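Local atomic coordinates of DinB-like domain-containing protein (Enterococcus faecalis, PDB entry 3CEX), a protein that is of unknown function but belongs to the DinB superfamily and adopts its helical-bundle architecture, forming an assembly of two chains. Residues T51-D56 with L82-E87; L47-A52 with P67-Q72. One frame throughout, in Å; residues are numbered along the deposited sequence.

Contact 1: T51-D56 with L82-E87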
loop_
_atom_site.group_PDB
_atom_site.type_symbol
_atom_site.label_atom_id
_atom_site.label_comp_id
_atom_site.label_asym_id
_atom_site.label_seq_id
_atom_site.Cartn_x
_atom_site.Cartn_y
_atom_site.Cartn_z
ATOM N N THR A 51 -6.328 -1.510 -10.495
ATOM C CA THR A 51 -5.929 -2.536 -9.536
ATOM C C THR A 51 -6.507 -3.893 -9.939
ATOM O O THR A 51 -5.781 -4.873 -9.952
ATOM C CB THR A 51 -6.323 -2.134 -8.113
ATOM O OG1 THR A 51 -5.618 -0.912 -7.801
ATOM C CG2 THR A 51 -5.971 -3.250 -7.052
ATOM N N ALA A 52 -7.799 -3.952 -10.257
ATOM C CA ALA A 52 -8.418 -5.202 -10.708
ATOM C C ALA A 52 -7.740 -5.670 -11.996
ATOM O O ALA A 52 -7.441 -6.858 -12.143
ATOM C CB ALA A 52 -9.905 -5.024 -10.914
ATOM N N ARG A 53 -7.480 -4.748 -12.906
ATOM C CA ARG A 53 -6.884 -5.078 -14.195
ATOM C C ARG A 53 -5.452 -5.616 -14.058
ATOM O O ARG A 53 -5.069 -6.577 -14.742
ATOM C CB ARG A 53 -6.965 -3.844 -15.115
ATOM C CG ARG A 53 -6.624 -4.027 -16.555
ATOM C CD ARG A 53 -7.739 -4.620 -17.372
ATOM N NE ARG A 53 -7.473 -4.295 -18.776
ATOM C CZ ARG A 53 -6.863 -5.082 -19.664
ATOM N NH1 ARG A 53 -6.464 -6.308 -19.346
ATOM N NH2 ARG A 53 -6.669 -4.641 -20.900
ATOM N N GLU A 54 -4.665 -5.026 -13.161
ATOM C CA GLU A 54 -3.294 -5.438 -13.018
ATOM C C GLU A 54 -3.146 -6.801 -12.301
ATOM O O GLU A 54 -2.270 -7.583 -12.665
ATOM C CB GLU A 54 -2.496 -4.340 -12.297
ATOM C CG GLU A 54 -1.038 -4.619 -12.190
ATOM C CD GLU A 54 -0.252 -4.376 -13.473
ATOM O OE1 GLU A 54 -0.819 -4.386 -14.589
ATOM O OE2 GLU A 54 0.970 -4.178 -13.356
ATOM N N LEU A 55 -3.936 -7.042 -11.253
ATOM C CA LEU A 55 -4.028 -8.390 -10.646
ATOM C C LEU A 55 -4.437 -9.442 -11.682
ATOM O O LEU A 55 -3.821 -10.516 -11.806
ATOM C CB LEU A 55 -5.027 -8.391 -9.482
ATOM C CG LEU A 55 -4.662 -7.546 -8.230
ATOM C CD1 LEU A 55 -5.821 -7.477 -7.222
ATOM C CD2 LEU A 55 -3.385 -8.092 -7.567
ATOM N N ASP A 56 -5.533 -9.164 -12.379
ATOM C CA ASP A 56 -6.010 -10.015 -13.456
ATOM C C ASP A 56 -4.883 -10.331 -14.469
ATOM O O ASP A 56 -4.462 -11.479 -14.610
ATOM C CB ASP A 56 -7.205 -9.318 -14.151
ATOM C CG ASP A 56 -7.878 -10.178 -15.215
ATOM O OD1 ASP A 56 -7.662 -11.413 -15.257
ATOM O OD2 ASP A 56 -8.676 -9.593 -15.995
ATOM N N LEU A 82 -11.417 2.939 -24.966
ATOM C CA LEU A 82 -10.003 2.643 -25.064
ATOM C C LEU A 82 -9.864 1.289 -25.755
ATOM O O LEU A 82 -10.645 0.362 -25.490
ATOM C CB LEU A 82 -9.369 2.542 -23.687
ATOM C CG LEU A 82 -9.234 3.799 -22.834
ATOM C CD1 LEU A 82 -8.621 3.378 -21.511
ATOM C CD2 LEU A 82 -8.410 4.919 -23.522
ATOM N N PRO A 83 -8.874 1.156 -26.645
ATOM C CA PRO A 83 -8.734 -0.105 -27.363
ATOM C C PRO A 83 -8.149 -1.200 -26.466
ATOM O O PRO A 83 -7.364 -0.901 -25.563
ATOM C CB PRO A 83 -7.764 0.256 -28.502
ATOM C CG PRO A 83 -6.926 1.366 -27.940
ATOM C CD PRO A 83 -7.838 2.138 -27.016
ATOM N N ASP A 84 -8.560 -2.449 -26.680
ATOM C CA ASP A 84 -7.874 -3.585 -26.066
ATOM C C ASP A 84 -6.743 -3.945 -27.019
ATOM O O ASP A 84 -6.980 -4.210 -28.188
ATOM C CB ASP A 84 -8.818 -4.784 -25.856
ATOM C CG ASP A 84 -9.817 -4.562 -24.725
ATOM O OD1 ASP A 84 -9.420 -4.026 -23.667
ATOM O OD2 ASP A 84 -10.999 -4.922 -24.883
ATOM N N GLU A 85 -5.519 -3.928 -26.516
ATOM C CA GLU A 85 -4.329 -4.122 -27.335
ATOM C C GLU A 85 -3.483 -5.257 -26.784
ATOM O O GLU A 85 -3.619 -5.621 -25.606
ATOM C CB GLU A 85 -3.528 -2.813 -27.369
ATOM C CG GLU A 85 -4.308 -1.696 -28.050
ATOM C CD GLU A 85 -3.529 -0.419 -28.276
ATOM O OE1 GLU A 85 -2.408 -0.287 -27.782
ATOM O OE2 GLU A 85 -4.059 0.477 -28.958
ATOM N N THR A 86 -2.596 -5.801 -27.618
ATOM C CA THR A 86 -1.708 -6.890 -27.187
ATOM C C THR A 86 -0.991 -6.518 -25.907
ATOM O O THR A 86 -1.092 -7.253 -24.932
ATOM C CB THR A 86 -0.648 -7.287 -28.247
ATOM O OG1 THR A 86 -1.271 -7.487 -29.513
ATOM C CG2 THR A 86 0.060 -8.583 -27.830
ATOM N N GLU A 87 -0.318 -5.362 -25.894
ATOM C CA GLU A 87 0.462 -4.914 -24.732
ATOM C C GLU A 87 -0.219 -3.789 -23.944
ATOM O O GLU A 87 -0.894 -2.934 -24.508
ATOM C CB GLU A 87 1.856 -4.464 -25.178
ATOM C CG GLU A 87 2.744 -5.633 -25.603
ATOM C CD GLU A 87 3.960 -5.202 -26.399
ATOM O OE1 GLU A 87 3.977 -5.450 -27.631
ATOM O OE2 GLU A 87 4.907 -4.626 -25.793
#
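The guanidinium of Arg53 and the carboxylate of Asp84 meet almost perpendicular to each other, their planes 88° apart. Asp84 OD1 lies well out of the guanidinium plane. Its nearest guanidinium atom is Arg53 NH2, from which OD1 is 4.0 Å away. This is a long salt bridge of charges alone: no N-H of Arg53 points at the oxygen, and the arginine probably adds a diffuse electrostatic attraction. The guanidinium also lies against the indole of Trp69 in a cation-pi contact, and Asp84 OD1 is hydrogen-bonded to NE1 of that same indole. Arg53 gets there by extending CG anti to its backbone nitrogen (chi1 -170°) and then bending at chi2 (80°), which carries the chain out from the helix toward the loop.

Helix 44-62 is one of the four long helices of the DinB-type bundle. Thr51 and Leu55 of this helix face inward onto helices 8-25 and 144-170, whereas Arg53 leaves on another side, toward the loop that follows helix 74-78. Across this surface contact the two backbones stay far apart, with Arg53 CA and Asp84 CA at 12.0 Å, and the gap is bridged by the long Arg53 chain and the shorter Asp84 side chain. The directed bonds of Asp84 are made to other groups: besides the bond of OD1 to Trp69, OD2 is hydrogen-bonded to Thr75 OG1, and the two together probably fix the rotation of the carboxylate.

Contact 2: L47-A52 with P67-Q72; sequences LMWHTA and PLWLSQ
Trp49 turns the pyrrole edge of its indole toward the benzene ring of Trp69, an offset edge-to-face pair. The closest approach is from Trp49 NE1 to Trp69 CH2, at 3.3 Å. Trp69 CZ3 is nearly as close to Trp49 NE1, at 3.4 Å, and lies at the edge of the Trp49 ring, in its plane. Beside it, Trp49 CD1 packs on the same CZ3 of Trp69 at 3.9 Å. The centroids of the Trp49 five-membered and Trp69 six-membered rings are 5.0 Å apart, with the planes inclined at 68°. Both indoles extend from their helices with CG anti to the backbone nitrogen (chi1 165° for Trp49 and -177° for Trp69), and in this way each side chain spans part of the space between the long helix 44-62 and the short helix 68-71.

In the next shell, Phe78 meets both tryptophans, and Leu80 also packs on both, so the pair belongs to a larger buried aromatic and aliphatic cluster. Trp46 comes edge-to-face to Trp49. Trp69 is fixed at its polar end by the hydrogen bond from NE1 to Asp84 OD1.

The edge of Trp49 that meets the Trp69 pi system carries the polarised N-H, whose direction runs close to the line from Trp49 NE1 to Trp69 CH2, so the pairing probably gains electrostatic attraction beyond packing. The hydrogen bond of Trp69 NE1 to a carboxylate would tend to enrich its ring in electrons, while the Arg53 guanidinium against the same indole would pull the other way, and the net effect remains open.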
loop_
_atom_site.group_PDB
_atom_site.type_symbol
_atom_site.label_atom_id
_atom_site.label_comp_id
_atom_site.label_asym_id
_atom_site.label_seq_id
_atom_site.Cartn_x
_atom_site.Cartn_y
_atom_site.Cartn_z
ATOM N N LEU A 47 -8.438 4.010 -10.386
ATOM C CA LEU A 47 -7.614 3.262 -9.418
ATOM C C LEU A 47 -8.133 1.856 -9.159
ATOM O O LEU A 47 -7.361 0.899 -9.108
ATOM C CB LEU A 47 -7.510 4.039 -8.093
ATOM C CG LEU A 47 -6.653 5.296 -8.223
ATOM C CD1 LEU A 47 -6.874 6.270 -7.070
ATOM C CD2 LEU A 47 -5.132 4.887 -8.328
HETATM N N MSE A 48 -9.440 1.726 -8.987
HETATM C CA MSE A 48 -10.053 0.402 -8.756
HETATM C C MSE A 48 -10.040 -0.462 -9.998
HETATM O O MSE A 48 -9.737 -1.615 -9.920
HETATM C CB MSE A 48 -11.497 0.545 -8.292
HETATM C CG MSE A 48 -11.608 0.723 -6.882
HETATM SE SE MSE A 48 -13.416 0.645 -6.171
HETATM C CE MSE A 48 -13.777 -1.211 -5.854
ATOM N N TRP A 49 -10.372 0.105 -11.149
ATOM C CA TRP A 49 -10.277 -0.634 -12.410
ATOM C C TRP A 49 -8.834 -1.079 -12.656
ATOM O O TRP A 49 -8.565 -2.243 -12.990
ATOM C CB TRP A 49 -10.735 0.260 -13.560
ATOM C CG TRP A 49 -10.350 -0.277 -14.885
ATOM C CD1 TRP A 49 -11.005 -1.251 -15.587
ATOM C CD2 TRP A 49 -9.213 0.098 -15.686
ATOM N NE1 TRP A 49 -10.358 -1.483 -16.749
ATOM C CE2 TRP A 49 -9.259 -0.674 -16.839
ATOM C CE3 TRP A 49 -8.163 1.020 -15.524
ATOM C CZ2 TRP A 49 -8.309 -0.552 -17.863
ATOM C CZ3 TRP A 49 -7.238 1.138 -16.499
ATOM C CH2 TRP A 49 -7.299 0.350 -17.666
ATOM N N HIS A 50 -7.888 -0.154 -12.451
ATOM C CA HIS A 50 -6.487 -0.472 -12.694
ATOM C C HIS A 50 -5.966 -1.566 -11.776
ATOM O O HIS A 50 -5.247 -2.427 -12.224
ATOM C CB HIS A 50 -5.570 0.736 -12.555
ATOM C CG HIS A 50 -4.125 0.364 -12.402
ATOM N ND1 HIS A 50 -3.318 0.079 -13.476
ATOM C CD2 HIS A 50 -3.357 0.188 -11.296
ATOM C CE1 HIS A 50 -2.107 -0.236 -13.045
ATOM N NE2 HIS A 50 -2.105 -0.190 -11.725
ATOM N N THR A 51 -6.328 -1.510 -10.495
ATOM C CA THR A 51 -5.929 -2.536 -9.536
ATOM C C THR A 51 -6.507 -3.893 -9.939
ATOM O O THR A 51 -5.781 -4.873 -9.952
ATOM C CB THR A 51 -6.323 -2.134 -8.113
ATOM O OG1 THR A 51 -5.618 -0.912 -7.801
ATOM C CG2 THR A 51 -5.971 -3.250 -7.052
ATOM N N ALA A 52 -7.799 -3.952 -10.257
ATOM C CA ALA A 52 -8.418 -5.202 -10.708
ATOM C C ALA A 52 -7.740 -5.670 -11.996
ATOM O O ALA A 52 -7.441 -6.858 -12.143
ATOM C CB ALA A 52 -9.905 -5.024 -10.914
ATOM N N PRO A 67 -6.780 -13.440 -19.547
ATOM C CA PRO A 67 -7.291 -12.645 -18.433
ATOM C C PRO A 67 -8.818 -12.604 -18.372
ATOM O O PRO A 67 -9.475 -12.733 -19.396
ATOM C CB PRO A 67 -6.721 -11.249 -18.713
ATOM C CG PRO A 67 -6.482 -11.218 -20.145
ATOM C CD PRO A 67 -6.068 -12.604 -20.530
ATOM N N LEU A 68 -9.369 -12.445 -17.174
ATOM C CA LEU A 68 -10.820 -12.396 -16.973
ATOM C C LEU A 68 -11.459 -11.232 -17.713
ATOM O O LEU A 68 -12.618 -11.331 -18.141
ATOM C CB LEU A 68 -11.167 -12.279 -15.484
ATOM C CG LEU A 68 -10.559 -13.299 -14.535
ATOM C CD1 LEU A 68 -10.879 -12.872 -13.117
ATOM C CD2 LEU A 68 -11.025 -14.723 -14.815
ATOM N N TRP A 69 -10.702 -10.137 -17.856
ATOM C CA TRP A 69 -11.123 -8.957 -18.618
ATOM C C TRP A 69 -11.794 -9.373 -19.929
ATOM O O TRP A 69 -12.842 -8.825 -20.304
ATOM C CB TRP A 69 -9.904 -8.075 -18.918
ATOM C CG TRP A 69 -10.182 -6.785 -19.638
ATOM C CD1 TRP A 69 -9.766 -6.444 -20.889
ATOM C CD2 TRP A 69 -10.924 -5.660 -19.147
ATOM N NE1 TRP A 69 -10.178 -5.174 -21.201
ATOM C CE2 TRP A 69 -10.914 -4.674 -20.170
ATOM C CE3 TRP A 69 -11.613 -5.394 -17.966
ATOM C CZ2 TRP A 69 -11.540 -3.433 -20.027
ATOM C CZ3 TRP A 69 -12.224 -4.157 -17.812
ATOM C CH2 TRP A 69 -12.200 -3.198 -18.839
ATOM N N LEU A 70 -11.149 -10.329 -20.602
ATOM C CA LEU A 70 -11.628 -10.964 -21.818
ATOM C C LEU A 70 -12.460 -12.230 -21.553
ATOM O O LEU A 70 -13.594 -12.344 -22.005
ATOM C CB LEU A 70 -10.436 -11.343 -22.701
ATOM C CG LEU A 70 -9.592 -10.191 -23.254
ATOM C CD1 LEU A 70 -8.490 -10.781 -24.159
ATOM C CD2 LEU A 70 -10.441 -9.162 -24.024
ATOM N N SER A 71 -11.889 -13.179 -20.824
ATOM C CA SER A 71 -12.525 -14.487 -20.630
ATOM C C SER A 71 -13.894 -14.446 -19.922
ATOM O O SER A 71 -14.750 -15.276 -20.191
ATOM C CB SER A 71 -11.583 -15.437 -19.885
ATOM O OG SER A 71 -11.682 -15.267 -18.477
ATOM N N GLN A 72 -14.096 -13.493 -19.024
ATOM C CA GLN A 72 -15.412 -13.282 -18.377
ATOM C C GLN A 72 -16.149 -12.068 -18.970
ATOM O O GLN A 72 -17.203 -11.679 -18.489
ATOM C CB GLN A 72 -15.253 -13.107 -16.873
ATOM C CG GLN A 72 -14.944 -14.383 -16.119
ATOM C CD GLN A 72 -14.719 -14.164 -14.640
ATOM O OE1 GLN A 72 -14.777 -13.051 -14.140
ATOM N NE2 GLN A 72 -14.427 -15.241 -13.932
#

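In the fold
Contacts 1 and 2 start from successive turns of helix 44-62, sharing Thr51 and Ala52, and their centres are about 6 Å apart. Trp69 joins them: in contact 2 it receives Trp49, while Arg53 of contact 1 packs against it, Arg53 CZ coming within 3.4 Å of Trp69 CD1. Asp56, one turn beyond Ala52, makes a second tie, with its OD1 2.8 Å from Leu68 N and its OD2 2.8 Å from Trp69 N, probable hydrogen bonds that join helix 68-71 to the long helix. Both contacts lie where the segment between helices 44-62 and 104-124, with its short helices and loops, packs against helix 44-62, from the buried indoles outward to the exposed loop 82-87.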